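PDB 2Q1A: 2-dehydro-3-deoxy-D-arabinonate dehydratase from Sulfolobus solfataricus, which catalyses the metal-dependent dehydration of 2-dehydro-3-deoxy-D-arabinonate to 2,5-dioxopentanoate, a step in the pentose oxidation pathway that leads from D-arabinonate to 2-oxoglutarate. Local coordinates for residues Pro74-Ser79 against Phe116-Pro121; Pro142-Ala147 against Thr256-Gly261; Thr160-Val165 against Gly186-Gly191; Asp164-Asp169 against Gln180-Ala185. All blocks are in the same frame, centred on the assembly; numbering follows the deposited sequence.

Contact 1 (Pro74-Ser79 against Phe116-Pro121); sequences PEVWGS and FFKATP. With 2KT (2-ketobutyric acid), chain C.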
loop_
_atom_site.group_PDB
_atom_site.type_symbol
_atom_site.label_atom_id
_atom_site.label_comp_id
_atom_site.label_asym_id
_atom_site.label_seq_id
_atom_site.Cartn_x
_atom_site.Cartn_y
_atom_site.Cartn_z
ATOM N N PRO A 74 -6.848 -11.749 14.595
ATOM C CA PRO A 74 -6.684 -12.505 13.349
ATOM C C PRO A 74 -7.362 -13.865 13.451
ATOM O O PRO A 74 -7.892 -14.378 12.455
ATOM C CB PRO A 74 -5.162 -12.659 13.223
ATOM C CG PRO A 74 -4.590 -11.570 14.078
ATOM C CD PRO A 74 -5.553 -11.420 15.220
ATOM N N GLU A 75 -7.347 -14.425 14.660
ATOM C CA GLU A 75 -8.002 -15.695 14.962
ATOM C C GLU A 75 -8.639 -15.632 16.356
ATOM O O GLU A 75 -8.147 -14.920 17.238
ATOM C CB GLU A 75 -6.994 -16.852 14.906
ATOM C CG GLU A 75 -6.146 -16.916 13.634
ATOM C CD GLU A 75 -5.290 -18.175 13.532
ATOM O OE1 GLU A 75 -5.126 -18.900 14.540
ATOM O OE2 GLU A 75 -4.777 -18.439 12.426
ATOM N N VAL A 76 -9.735 -16.368 16.542
ATOM C CA VAL A 76 -10.335 -16.561 17.862
ATOM C C VAL A 76 -10.498 -18.057 18.128
ATOM O O VAL A 76 -11.048 -18.785 17.299
ATOM C CB VAL A 76 -11.717 -15.843 18.017
ATOM C CG1 VAL A 76 -12.201 -15.926 19.452
ATOM C CG2 VAL A 76 -11.633 -14.392 17.595
ATOM N N TRP A 77 -10.011 -18.508 19.280
ATOM C CA TRP A 77 -10.162 -19.906 19.679
ATOM C C TRP A 77 -10.873 -20.023 21.018
ATOM O O TRP A 77 -10.765 -19.142 21.882
ATOM C CB TRP A 77 -8.809 -20.613 19.777
ATOM C CG TRP A 77 -8.040 -20.745 18.495
ATOM C CD1 TRP A 77 -7.403 -19.750 17.817
ATOM C CD2 TRP A 77 -7.778 -21.954 17.769
ATOM N NE1 TRP A 77 -6.775 -20.254 16.706
ATOM C CE2 TRP A 77 -6.983 -21.607 16.653
ATOM C CE3 TRP A 77 -8.135 -23.298 17.952
ATOM C CZ2 TRP A 77 -6.549 -22.549 15.716
ATOM C CZ3 TRP A 77 -7.702 -24.236 17.017
ATOM C CH2 TRP A 77 -6.914 -23.854 15.917
ATOM N N GLY A 78 -11.588 -21.133 21.181
ATOM C CA GLY A 78 -12.301 -21.421 22.413
ATOM C C GLY A 78 -11.768 -22.620 23.171
ATOM O O GLY A 78 -11.137 -23.515 22.599
ATOM N N SER A 79 -12.023 -22.625 24.471
ATOM C CA SER A 79 -11.712 -23.755 25.319
ATOM C C SER A 79 -13.024 -24.264 25.894
ATOM O O SER A 79 -13.945 -23.485 26.125
ATOM C CB SER A 79 -10.780 -23.322 26.435
ATOM O OG SER A 79 -9.942 -24.392 26.822
ATOM N N PHE A 116 -11.123 -25.594 20.444
ATOM C CA PHE A 116 -11.772 -25.540 19.130
ATOM C C PHE A 116 -11.568 -24.180 18.474
ATOM O O PHE A 116 -11.247 -23.201 19.154
ATOM C CB PHE A 116 -13.267 -25.876 19.241
ATOM C CG PHE A 116 -14.038 -24.946 20.146
ATOM C CD1 PHE A 116 -14.716 -23.844 19.623
ATOM C CD2 PHE A 116 -14.081 -25.170 21.524
ATOM C CE1 PHE A 116 -15.421 -22.971 20.457
ATOM C CE2 PHE A 116 -14.781 -24.301 22.371
ATOM C CZ PHE A 116 -15.457 -23.198 21.833
ATOM N N PHE A 117 -11.742 -24.127 17.153
ATOM C CA PHE A 117 -11.680 -22.859 16.423
ATOM C C PHE A 117 -13.021 -22.148 16.522
ATOM O O PHE A 117 -14.072 -22.738 16.231
ATOM C CB PHE A 117 -11.294 -23.074 14.955
ATOM C CG PHE A 117 -11.072 -21.792 14.193
ATOM C CD1 PHE A 117 -12.039 -21.310 13.310
ATOM C CD2 PHE A 117 -9.903 -21.055 14.367
ATOM C CE1 PHE A 117 -11.842 -20.120 12.603
ATOM C CE2 PHE A 117 -9.701 -19.855 13.667
ATOM C CZ PHE A 117 -10.675 -19.390 12.786
ATOM N N LYS A 118 -12.984 -20.883 16.921
ATOM C CA LYS A 118 -14.211 -20.131 17.199
ATOM C C LYS A 118 -14.640 -19.169 16.090
ATOM O O LYS A 118 -15.785 -19.242 15.632
ATOM C CB LYS A 118 -14.118 -19.405 18.549
ATOM C CG LYS A 118 -15.323 -18.526 18.884
ATOM C CD LYS A 118 -16.629 -19.316 18.922
ATOM C CE LYS A 118 -17.827 -18.382 18.878
ATOM N NZ LYS A 118 -19.124 -19.119 18.927
ATOM N N ALA A 119 -13.739 -18.279 15.662
ATOM C CA ALA A 119 -14.098 -17.232 14.703
ATOM C C ALA A 119 -12.914 -16.573 13.988
ATOM O O ALA A 119 -11.799 -16.522 14.514
ATOM C CB ALA A 119 -14.942 -16.151 15.400
ATOM N N THR A 120 -13.192 -16.072 12.785
ATOM C CA THR A 120 -12.354 -15.098 12.096
ATOM C C THR A 120 -12.857 -13.693 12.473
ATOM O O THR A 120 -14.008 -13.552 12.897
ATOM C CB THR A 120 -12.423 -15.287 10.562
ATOM O OG1 THR A 120 -13.793 -15.275 10.129
ATOM C CG2 THR A 120 -11.776 -16.605 10.153
ATOM N N PRO A 121 -12.005 -12.650 12.333
ATOM C CA PRO A 121 -12.388 -11.290 12.758
ATOM C C PRO A 121 -13.708 -10.782 12.177
ATOM O O PRO A 121 -14.496 -10.162 12.894
ATOM C CB PRO A 121 -11.226 -10.410 12.262
ATOM C CG PRO A 121 -10.442 -11.259 11.326
ATOM C CD PRO A 121 -10.642 -12.675 11.777
HETATM C C4 2KT C . -18.113 -26.205 24.349
HETATM C C3 2KT C . -17.789 -25.917 25.564
HETATM C C2 2KT C . -17.733 -24.670 25.807
HETATM O O3 2KT C . -17.866 -23.833 24.910
HETATM C C 2KT C . -17.526 -24.240 27.059
HETATM O OXT 2KT C . -17.384 -25.060 27.995
HETATM O O 2KT C . -17.478 -23.005 27.279
#
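A classic beta bulge interrupts this antiparallel strand pair, in which 76-79 runs against 116-119 near the active site. Lys118 and Ala119 both face Val76, and their two amides share one acceptor: Val76 O takes Lys118 N at 2.9 Å and Ala119 N at 3.2 Å, both from the same face of its carbonyl plane. Val76 N answers to Ala119 O, and beyond the bulge Gly78 and Phe116 form a regular hydrogen-bonded pair. On the side of Trp77 and Phe117 the rings make a T-shaped stack, planes 88° apart, with the edge of Phe117 presented to the indole face and Phe117 CD2 lying 3.7 Å from Trp77 CE2. The indole is kept from swinging by Trp77 NE1, which donates to Glu75 OE1 at 3.0 Å in the ring plane; Glu75 OE2 in turn pairs with Arg123 of the second subunit, where Phe117 also stacks on its own counterpart. Replacing Trp77 with an alanine would probably leave the edge of Phe117 without its aromatic face and Glu75 OE1 without the indole N-H. On the other side of the sheet, Phe116 turns its ring back over its neighbour strand, CG lying between the backbone N and the carbonyl carbon (chi1 59°). Gly78 CA thus makes a CH-pi contact, 3.9 Å from the Phe116 ring centroid, where a side chain on the glycine would clash.

Contact 2 (Pro142-Ala147 against Thr256-Gly261); sequences PEPELA and TAIVPG. With MG (magnesium ion), chain B; 2KT (2-ketobutyric acid), chain C.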
loop_
_atom_site.group_PDB
_atom_site.type_symbol
_atom_site.label_atom_id
_atom_site.label_comp_id
_atom_site.label_asym_id
_atom_site.label_seq_id
_atom_site.Cartn_x
_atom_site.Cartn_y
_atom_site.Cartn_z
ATOM N N PRO A 142 -26.110 -17.600 24.984
ATOM C CA PRO A 142 -24.838 -16.895 25.088
ATOM C C PRO A 142 -23.959 -17.537 26.158
ATOM O O PRO A 142 -24.471 -17.993 27.183
ATOM C CB PRO A 142 -25.255 -15.485 25.511
ATOM C CG PRO A 142 -26.535 -15.684 26.278
ATOM C CD PRO A 142 -27.198 -16.908 25.709
ATOM N N GLU A 143 -22.652 -17.589 25.920
ATOM C CA GLU A 143 -21.738 -18.131 26.913
ATOM C C GLU A 143 -20.788 -17.046 27.434
ATOM O O GLU A 143 -19.853 -16.640 26.738
ATOM C CB GLU A 143 -20.989 -19.347 26.358
ATOM C CG GLU A 143 -21.899 -20.549 26.030
ATOM C CD GLU A 143 -21.130 -21.818 25.638
ATOM O OE1 GLU A 143 -21.782 -22.846 25.329
ATOM O OE2 GLU A 143 -19.876 -21.789 25.637
ATOM N N PRO A 144 -21.041 -16.554 28.657
ATOM C CA PRO A 144 -20.205 -15.510 29.250
ATOM C C PRO A 144 -18.854 -16.071 29.647
ATOM O O PRO A 144 -18.787 -17.002 30.451
ATOM C CB PRO A 144 -20.996 -15.078 30.494
ATOM C CG PRO A 144 -21.857 -16.236 30.832
ATOM C CD PRO A 144 -22.149 -16.954 29.543
ATOM N N GLU A 145 -17.788 -15.520 29.075
ATOM C CA GLU A 145 -16.450 -16.075 29.271
ATOM C C GLU A 145 -15.388 -14.994 29.428
ATOM O O GLU A 145 -15.478 -13.926 28.821
ATOM C CB GLU A 145 -16.086 -16.991 28.099
ATOM C CG GLU A 145 -17.103 -18.095 27.818
ATOM C CD GLU A 145 -16.610 -19.154 26.846
ATOM O OE1 GLU A 145 -17.440 -19.990 26.420
ATOM O OE2 GLU A 145 -15.400 -19.171 26.510
ATOM N N LEU A 146 -14.392 -15.271 30.261
ATOM C CA LEU A 146 -13.180 -14.469 30.299
ATOM C C LEU A 146 -12.277 -14.906 29.140
ATOM O O LEU A 146 -12.098 -16.108 28.889
ATOM C CB LEU A 146 -12.452 -14.643 31.635
ATOM C CG LEU A 146 -11.087 -13.968 31.805
ATOM C CD1 LEU A 146 -11.231 -12.458 31.918
ATOM C CD2 LEU A 146 -10.351 -14.534 33.018
ATOM N N ALA A 147 -11.726 -13.926 28.432
ATOM C CA ALA A 147 -10.890 -14.198 27.277
ATOM C C ALA A 147 -9.562 -13.455 27.357
ATOM O O ALA A 147 -9.505 -12.311 27.814
ATOM C CB ALA A 147 -11.622 -13.845 26.005
ATOM N N THR A 256 -17.154 -21.325 29.673
ATOM C CA THR A 256 -18.222 -20.737 30.495
ATOM C C THR A 256 -18.639 -21.588 31.700
ATOM O O THR A 256 -18.465 -22.811 31.708
ATOM C CB THR A 256 -19.484 -20.400 29.657
ATOM O OG1 THR A 256 -20.328 -19.518 30.404
ATOM C CG2 THR A 256 -20.270 -21.663 29.288
ATOM N N ALA A 257 -19.197 -20.923 32.708
ATOM C CA ALA A 257 -19.760 -21.595 33.882
ATOM C C ALA A 257 -21.259 -21.315 34.049
ATOM O O ALA A 257 -21.923 -21.953 34.872
ATOM C CB ALA A 257 -19.012 -21.183 35.130
ATOM N N ILE A 258 -21.781 -20.362 33.277
ATOM C CA ILE A 258 -23.184 -19.969 33.376
ATOM C C ILE A 258 -23.985 -20.498 32.185
ATOM O O ILE A 258 -23.827 -20.030 31.051
ATOM C CB ILE A 258 -23.354 -18.430 33.524
ATOM C CG1 ILE A 258 -22.507 -17.906 34.690
ATOM C CG2 ILE A 258 -24.818 -18.080 33.721
ATOM C CD1 ILE A 258 -22.351 -16.404 34.742
ATOM N N VAL A 259 -24.834 -21.483 32.463
ATOM C CA VAL A 259 -25.621 -22.161 31.441
ATOM C C VAL A 259 -27.117 -22.064 31.774
ATOM O O VAL A 259 -27.609 -22.798 32.634
ATOM C CB VAL A 259 -25.203 -23.655 31.294
ATOM C CG1 VAL A 259 -25.935 -24.319 30.129
ATOM C CG2 VAL A 259 -23.690 -23.787 31.117
ATOM N N PRO A 260 -27.841 -21.132 31.116
ATOM C CA PRO A 260 -29.303 -21.069 31.202
ATOM C C PRO A 260 -29.980 -22.387 30.806
ATOM O O PRO A 260 -29.352 -23.248 30.182
ATOM C CB PRO A 260 -29.661 -19.970 30.196
ATOM C CG PRO A 260 -28.454 -19.103 30.144
ATOM C CD PRO A 260 -27.297 -20.047 30.274
ATOM N N GLY A 261 -31.253 -22.529 31.172
ATOM C CA GLY A 261 -32.007 -23.754 30.918
ATOM C C GLY A 261 -32.472 -23.904 29.484
ATOM O O GLY A 261 -32.360 -22.975 28.680
HETATM MG MG MG B . -17.847 -21.665 25.311
HETATM C C4 2KT C . -18.113 -26.205 24.349
HETATM C C3 2KT C . -17.789 -25.917 25.564
HETATM C C2 2KT C . -17.733 -24.670 25.807
HETATM O O3 2KT C . -17.866 -23.833 24.910
HETATM C C 2KT C . -17.526 -24.240 27.059
HETATM O OXT 2KT C . -17.384 -25.060 27.995
HETATM O O 2KT C . -17.478 -23.005 27.279
HETATM O O HOH W 1 -24.562 -20.747 28.456
HETATM O O HOH W 2 -18.734 -18.182 33.021
HETATM O O HOH W 3 -15.645 -21.584 25.324
#
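Thr256 meets the metal-binding glutamates through its CB, its methyl group and its backbone N. Magnesium is gripped by Glu143 OE2 at 2.1 Å and Glu145 OE1 at 2.0 Å, while the bound 2-ketobutyric acid chelates it through O3 and O. A water and Asp164 supply the remaining two ligands. Thr256 N donates to the ligand's carboxylate oxygen O at 2.9 Å, so that oxygen is held by both the metal and an amide. Both glutamate chains are extended beyond CG and cross the threonine side chain at about a right angle; Thr256 CG2 lies 3.7 Å from Glu143 OE2, and Thr256 CB packs on the CG of Glu145. In the next shell, Thr256 OG1 stands anti to its own amide (chi1 -164°), which aims the hydroxyl back at the strand: it donates to Pro144 O at 3.0 Å from above the carbonyl plane. Ile258 N returns a weak bond to the same hydroxyl. Pro144 CG rests on Ile258 CB, and two waters stitch the backbones together, one between Pro142 O and Ile258 O, the other between Pro144 O and Ala257 N. Farther out, Arg89 pairs with Glu143 OE1, and Thr253 and Gly255 hold Glu145 OE2, fixing how each carboxylate is turned. This is the carboxylate metal site of the FAH family, with a loop amide holding the ligand's carboxylate, consistent with Thr256 binding substrate.

Contact 3 (Thr160-Val165 against Gly186-Gly191); sequences TIMDDV and GCCAFG. With MG (magnesium ion), chain B.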
loop_
_atom_site.group_PDB
_atom_site.type_symbol
_atom_site.label_atom_id
_atom_site.label_comp_id
_atom_site.label_asym_id
_atom_site.label_seq_id
_atom_site.Cartn_x
_atom_site.Cartn_y
_atom_site.Cartn_z
ATOM N N THR A 160 -10.346 -9.567 28.368
ATOM C CA THR A 160 -11.580 -8.975 27.867
ATOM C C THR A 160 -12.776 -9.916 28.116
ATOM O O THR A 160 -12.596 -11.071 28.524
ATOM C CB THR A 160 -11.448 -8.591 26.361
ATOM O OG1 THR A 160 -12.518 -7.716 25.980
ATOM C CG2 THR A 160 -11.450 -9.827 25.467
ATOM N N ILE A 161 -13.987 -9.409 27.886
ATOM C CA ILE A 161 -15.206 -10.202 27.997
ATOM C C ILE A 161 -15.545 -10.776 26.627
ATOM O O ILE A 161 -15.586 -10.033 25.641
ATOM C CB ILE A 161 -16.405 -9.317 28.448
ATOM C CG1 ILE A 161 -16.156 -8.720 29.835
ATOM C CG2 ILE A 161 -17.724 -10.097 28.372
ATOM C CD1 ILE A 161 -16.845 -7.398 30.051
ATOM N N MET A 162 -15.805 -12.080 26.561
ATOM C CA MET A 162 -16.297 -12.677 25.322
ATOM C C MET A 162 -17.615 -13.414 25.513
ATOM O O MET A 162 -17.872 -14.015 26.560
ATOM C CB MET A 162 -15.259 -13.612 24.671
ATOM C CG MET A 162 -15.643 -14.091 23.260
ATOM S SD MET A 162 -14.288 -14.748 22.254
ATOM C CE MET A 162 -13.545 -13.242 21.636
ATOM N N ASP A 163 -18.427 -13.360 24.467
ATOM C CA ASP A 163 -19.642 -14.125 24.371
ATOM C C ASP A 163 -19.465 -15.229 23.314
ATOM O O ASP A 163 -19.518 -14.968 22.111
ATOM C CB ASP A 163 -20.787 -13.181 24.006
ATOM C CG ASP A 163 -22.143 -13.848 24.048
ATOM O OD1 ASP A 163 -22.208 -15.091 24.150
ATOM O OD2 ASP A 163 -23.155 -13.115 23.968
ATOM N N ASP A 164 -19.253 -16.460 23.774
ATOM C CA ASP A 164 -19.194 -17.616 22.885
ATOM C C ASP A 164 -20.618 -18.071 22.512
ATOM O O ASP A 164 -21.161 -19.033 23.064
ATOM C CB ASP A 164 -18.343 -18.741 23.523
ATOM C CG ASP A 164 -18.382 -20.056 22.739
ATOM O OD1 ASP A 164 -18.634 -20.057 21.518
ATOM O OD2 ASP A 164 -18.153 -21.111 23.362
ATOM N N VAL A 165 -21.215 -17.366 21.558
ATOM C CA VAL A 165 -22.582 -17.656 21.123
ATOM C C VAL A 165 -22.668 -19.075 20.538
ATOM O O VAL A 165 -21.934 -19.413 19.613
ATOM C CB VAL A 165 -23.091 -16.581 20.117
ATOM C CG1 VAL A 165 -24.570 -16.742 19.848
ATOM C CG2 VAL A 165 -22.812 -15.181 20.649
ATOM N N GLY A 186 -21.667 -13.325 13.311
ATOM C CA GLY A 186 -22.200 -12.847 14.581
ATOM C C GLY A 186 -22.221 -13.893 15.679
ATOM O O GLY A 186 -22.978 -13.755 16.650
ATOM N N CYS A 187 -21.376 -14.924 15.540
ATOM C CA CYS A 187 -21.290 -16.017 16.511
ATOM C C CYS A 187 -20.474 -15.649 17.735
ATOM O O CYS A 187 -20.314 -16.468 18.644
ATOM C CB CYS A 187 -20.669 -17.261 15.868
ATOM S SG CYS A 187 -18.905 -17.102 15.436
ATOM N N CYS A 188 -19.967 -14.418 17.768
ATOM C CA CYS A 188 -18.962 -14.035 18.756
ATOM C C CYS A 188 -18.913 -12.521 18.983
ATOM O O CYS A 188 -18.883 -11.747 18.017
ATOM C CB CYS A 188 -17.595 -14.526 18.259
ATOM S SG CYS A 188 -16.225 -14.134 19.311
ATOM N N ALA A 189 -18.886 -12.106 20.253
ATOM C CA ALA A 189 -18.748 -10.694 20.610
ATOM C C ALA A 189 -17.768 -10.522 21.747
ATOM O O ALA A 189 -17.667 -11.397 22.603
ATOM C CB ALA A 189 -20.097 -10.102 21.004
ATOM N N PHE A 190 -17.063 -9.391 21.770
ATOM C CA PHE A 190 -16.108 -9.110 22.842
ATOM C C PHE A 190 -15.870 -7.615 23.057
ATOM O O PHE A 190 -16.097 -6.809 22.164
ATOM C CB PHE A 190 -14.770 -9.851 22.619
ATOM C CG PHE A 190 -13.966 -9.332 21.464
ATOM C CD1 PHE A 190 -12.933 -8.415 21.674
ATOM C CD2 PHE A 190 -14.233 -9.761 20.163
ATOM C CE1 PHE A 190 -12.175 -7.920 20.599
ATOM C CE2 PHE A 190 -13.486 -9.284 19.076
ATOM C CZ PHE A 190 -12.451 -8.355 19.296
ATOM N N GLY A 191 -15.389 -7.272 24.250
ATOM C CA GLY A 191 -15.155 -5.885 24.644
ATOM C C GLY A 191 -15.721 -5.592 26.029
ATOM O O GLY A 191 -15.835 -6.505 26.858
HETATM MG MG MG B . -17.847 -21.665 25.311
HETATM O O HOH W 3 -15.645 -21.584 25.324
#
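Met162 and Phe190 face each other in a non-hydrogen-bonded pair of the antiparallel strands 160-164 and 188-191, which run at 168° to one another. The backbone bonds come first. Asp163 N donates to Ala189 O at 2.8 Å in the carbonyl plane, and Gly191 N reaches Ile161 O in the same manner; the return bond from Ala189 N to Asp163 O is weak, as is that from Val165 N to Cys187 O. CA-H...O contacts fill in between, among them Met162 CA to Ala189 O at 3.3 Å. Sulfur and aliphatic packing follows. Met162 leaves its backbone with CG anti to N (chi1 -171°) and bends at its last torsion, laying SD 3.6 Å from Cys188 SG and bringing CE 3.7 Å from Phe190 CB. Val76, Ile251 and Thr253 also pack on the Met162 side chain. With an alanine at Met162, Cys188 SG and the base of Phe190 would probably lose their shared neighbour, and a gap would open on the face these three residues share. Val165 CB sits 3.1 Å from Cys187 O. The ionic part belongs to Asp164, the centre of an inverse gamma turn: its OD2 binds magnesium at 2.0 Å and also meets Lys182 NZ, and its OD1 pairs with Lys118. The face carrying Met162, Cys188 and Phe190 is thus apolar, while close by in the chain Asp164 supplies a metal-binding carboxylate, each oxygen facing a cation.

Contact 4 (Asp164-Asp169 against Gln180-Ala185); sequences DVSARD and QSKIYA. With MG (magnesium ion), chain B; 2KT (2-ketobutyric acid), chain C.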
loop_
_atom_site.group_PDB
_atom_site.type_symbol
_atom_site.label_atom_id
_atom_site.label_comp_id
_atom_site.label_asym_id
_atom_site.label_seq_id
_atom_site.Cartn_x
_atom_site.Cartn_y
_atom_site.Cartn_z
ATOM N N ASP A 164 -19.253 -16.460 23.774
ATOM C CA ASP A 164 -19.194 -17.616 22.885
ATOM C C ASP A 164 -20.618 -18.071 22.512
ATOM O O ASP A 164 -21.161 -19.033 23.064
ATOM C CB ASP A 164 -18.343 -18.741 23.523
ATOM C CG ASP A 164 -18.382 -20.056 22.739
ATOM O OD1 ASP A 164 -18.634 -20.057 21.518
ATOM O OD2 ASP A 164 -18.153 -21.111 23.362
ATOM N N VAL A 165 -21.215 -17.366 21.558
ATOM C CA VAL A 165 -22.582 -17.656 21.123
ATOM C C VAL A 165 -22.668 -19.075 20.538
ATOM O O VAL A 165 -21.934 -19.413 19.613
ATOM C CB VAL A 165 -23.091 -16.581 20.117
ATOM C CG1 VAL A 165 -24.570 -16.742 19.848
ATOM C CG2 VAL A 165 -22.812 -15.181 20.649
ATOM N N SER A 166 -23.559 -19.900 21.088
ATOM C CA SER A 166 -23.635 -21.320 20.702
ATOM C C SER A 166 -25.049 -21.807 20.355
ATOM O O SER A 166 -25.965 -21.697 21.175
ATOM C CB SER A 166 -23.055 -22.209 21.817
ATOM O OG SER A 166 -21.851 -21.680 22.352
ATOM N N ALA A 167 -25.216 -22.351 19.146
ATOM C CA ALA A 167 -26.439 -23.083 18.770
ATOM C C ALA A 167 -26.472 -24.443 19.473
ATOM O O ALA A 167 -26.173 -25.485 18.874
ATOM C CB ALA A 167 -26.536 -23.253 17.256
ATOM N N ARG A 168 -26.840 -24.415 20.753
ATOM C CA ARG A 168 -26.826 -25.588 21.628
ATOM C C ARG A 168 -27.650 -26.781 21.128
ATOM O O ARG A 168 -27.286 -27.935 21.372
ATOM C CB ARG A 168 -27.264 -25.187 23.039
ATOM C CG ARG A 168 -26.294 -24.232 23.752
ATOM C CD ARG A 168 -24.970 -24.915 24.070
ATOM N NE ARG A 168 -25.194 -26.208 24.710
ATOM C CZ ARG A 168 -25.310 -26.387 26.024
ATOM N NH1 ARG A 168 -25.199 -25.354 26.853
ATOM N NH2 ARG A 168 -25.529 -27.601 26.511
ATOM N N ASP A 169 -28.747 -26.516 20.427
ATOM C CA ASP A 169 -29.572 -27.613 19.911
ATOM C C ASP A 169 -28.838 -28.444 18.868
ATOM O O ASP A 169 -28.969 -29.673 18.859
ATOM C CB ASP A 169 -30.929 -27.124 19.378
ATOM C CG ASP A 169 -30.797 -26.124 18.245
ATOM O OD1 ASP A 169 -29.965 -25.193 18.361
ATOM O OD2 ASP A 169 -31.543 -26.263 17.246
ATOM N N GLN A 180 -20.548 -26.063 13.122
ATOM C CA GLN A 180 -21.716 -25.339 12.601
ATOM C C GLN A 180 -22.439 -24.571 13.710
ATOM O O GLN A 180 -22.997 -23.499 13.472
ATOM C CB GLN A 180 -22.707 -26.290 11.930
ATOM C CG GLN A 180 -22.160 -27.034 10.732
ATOM C CD GLN A 180 -23.232 -27.857 10.039
ATOM O OE1 GLN A 180 -24.244 -27.323 9.580
ATOM N NE2 GLN A 180 -23.010 -29.168 9.959
ATOM N N SER A 181 -22.408 -25.133 14.916
ATOM C CA SER A 181 -23.069 -24.545 16.071
ATOM C C SER A 181 -22.306 -23.344 16.617
ATOM O O SER A 181 -22.883 -22.532 17.347
ATOM C CB SER A 181 -23.240 -25.595 17.179
ATOM O OG SER A 181 -22.099 -25.657 18.020
ATOM N N LYS A 182 -21.021 -23.241 16.261
ATOM C CA LYS A 182 -20.101 -22.271 16.871
ATOM C C LYS A 182 -19.587 -21.155 15.951
ATOM O O LYS A 182 -19.223 -20.079 16.432
ATOM C CB LYS A 182 -18.907 -23.003 17.501
ATOM C CG LYS A 182 -19.227 -23.825 18.749
ATOM C CD LYS A 182 -19.052 -23.024 20.018
ATOM C CE LYS A 182 -19.469 -23.829 21.237
ATOM N NZ LYS A 182 -19.273 -23.074 22.520
ATOM N N ILE A 183 -19.562 -21.409 14.641
ATOM C CA ILE A 183 -18.855 -20.552 13.673
ATOM C C ILE A 183 -19.795 -20.057 12.587
ATOM O O ILE A 183 -20.231 -20.832 11.730
ATOM C CB ILE A 183 -17.657 -21.303 12.971
ATOM C CG1 ILE A 183 -16.772 -22.039 13.985
ATOM C CG2 ILE A 183 -16.819 -20.340 12.131
ATOM C CD1 ILE A 183 -15.876 -23.115 13.360
ATOM N N TYR A 184 -20.081 -18.757 12.618
ATOM C CA TYR A 184 -21.004 -18.118 11.678
ATOM C C TYR A 184 -21.003 -16.605 11.905
ATOM O O TYR A 184 -20.424 -16.118 12.885
ATOM C CB TYR A 184 -22.427 -18.693 11.823
ATOM C CG TYR A 184 -23.042 -18.565 13.208
ATOM C CD1 TYR A 184 -23.883 -17.493 13.517
ATOM C CD2 TYR A 184 -22.811 -19.526 14.197
ATOM C CE1 TYR A 184 -24.469 -17.365 14.784
ATOM C CE2 TYR A 184 -23.394 -19.412 15.471
ATOM C CZ TYR A 184 -24.221 -18.319 15.754
ATOM O OH TYR A 184 -24.804 -18.175 17.001
ATOM N N ALA A 185 -21.644 -15.866 11.004
ATOM C CA ALA A 185 -21.745 -14.407 11.139
ATOM C C ALA A 185 -22.422 -14.000 12.451
ATOM O O ALA A 185 -23.589 -14.314 12.688
ATOM C CB ALA A 185 -22.466 -13.796 9.937
HETATM MG MG MG B . -17.847 -21.665 25.311
HETATM C C4 2KT C . -18.113 -26.205 24.349
HETATM C C3 2KT C . -17.789 -25.917 25.564
HETATM C C2 2KT C . -17.733 -24.670 25.807
HETATM O O3 2KT C . -17.866 -23.833 24.910
HETATM C C 2KT C . -17.526 -24.240 27.059
HETATM O OXT 2KT C . -17.384 -25.060 27.995
HETATM O O 2KT C . -17.478 -23.005 27.279
HETATM O O HOH W 3 -15.645 -21.584 25.324
#
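The segment 164-167 and the end of helix 178-182 meet at a steep angle, their touching parts 114° apart, and one backbone bond pins them: Ala167 N, at the N-cap position of the next helix, donates to a lone pair of Ser181 O at 3.0 Å. Ala167 CB packs on Ser181 CB beside it. The active-site side of the contact is carried by Lys182, whose chain bends at chi2 (-91°) and then runs straight, crossing the Asp164 side chain at about a right angle. Its NZ forms a salt bridge with Asp164, 3.2 Å to OD1; the OD2 approach is doubtfully short. The same nitrogen donates to Ser166 OG at 2.9 Å and to O3 of the bound 2-ketobutyric acid, also at 2.9 Å. Ser166 OG in turn donates to Asp164 O at 2.8 Å from above the carbonyl plane, which makes the serine a second-shell brace for the lysine. Away from the metal, Tyr184 OH touches Val165 CG1 at 3.2 Å and bonds to Ala132 O. Since ligand O3 is bound by magnesium as well as by Lys182 NZ, the keto group is probably polarised from two sides, consistent with the substrate-binding role of this lysine.

In the fold
From the N terminus, contact 1 comes first: it joins strand 76-80 to strand 114-119, closing a loop of 36 residues before any other contact opens. Contact 2 then opens on strand 140-150 and closes only at the loop after strand 250-253, a long excursion that encloses contacts 3 and 4. Those two start from the same strand, 156-167, sharing Asp164 and Val165: contact 4 returns at helix 178-182, contact 3 a little later at strand 188-196. Strand 156-167 lies beside 140-150, which binds contact 2 to both. Lys118 of contact 1 reaches Asp164 and Cys187, linking the first loop to the rest. Contacts 2, 3 and 4 converge on magnesium.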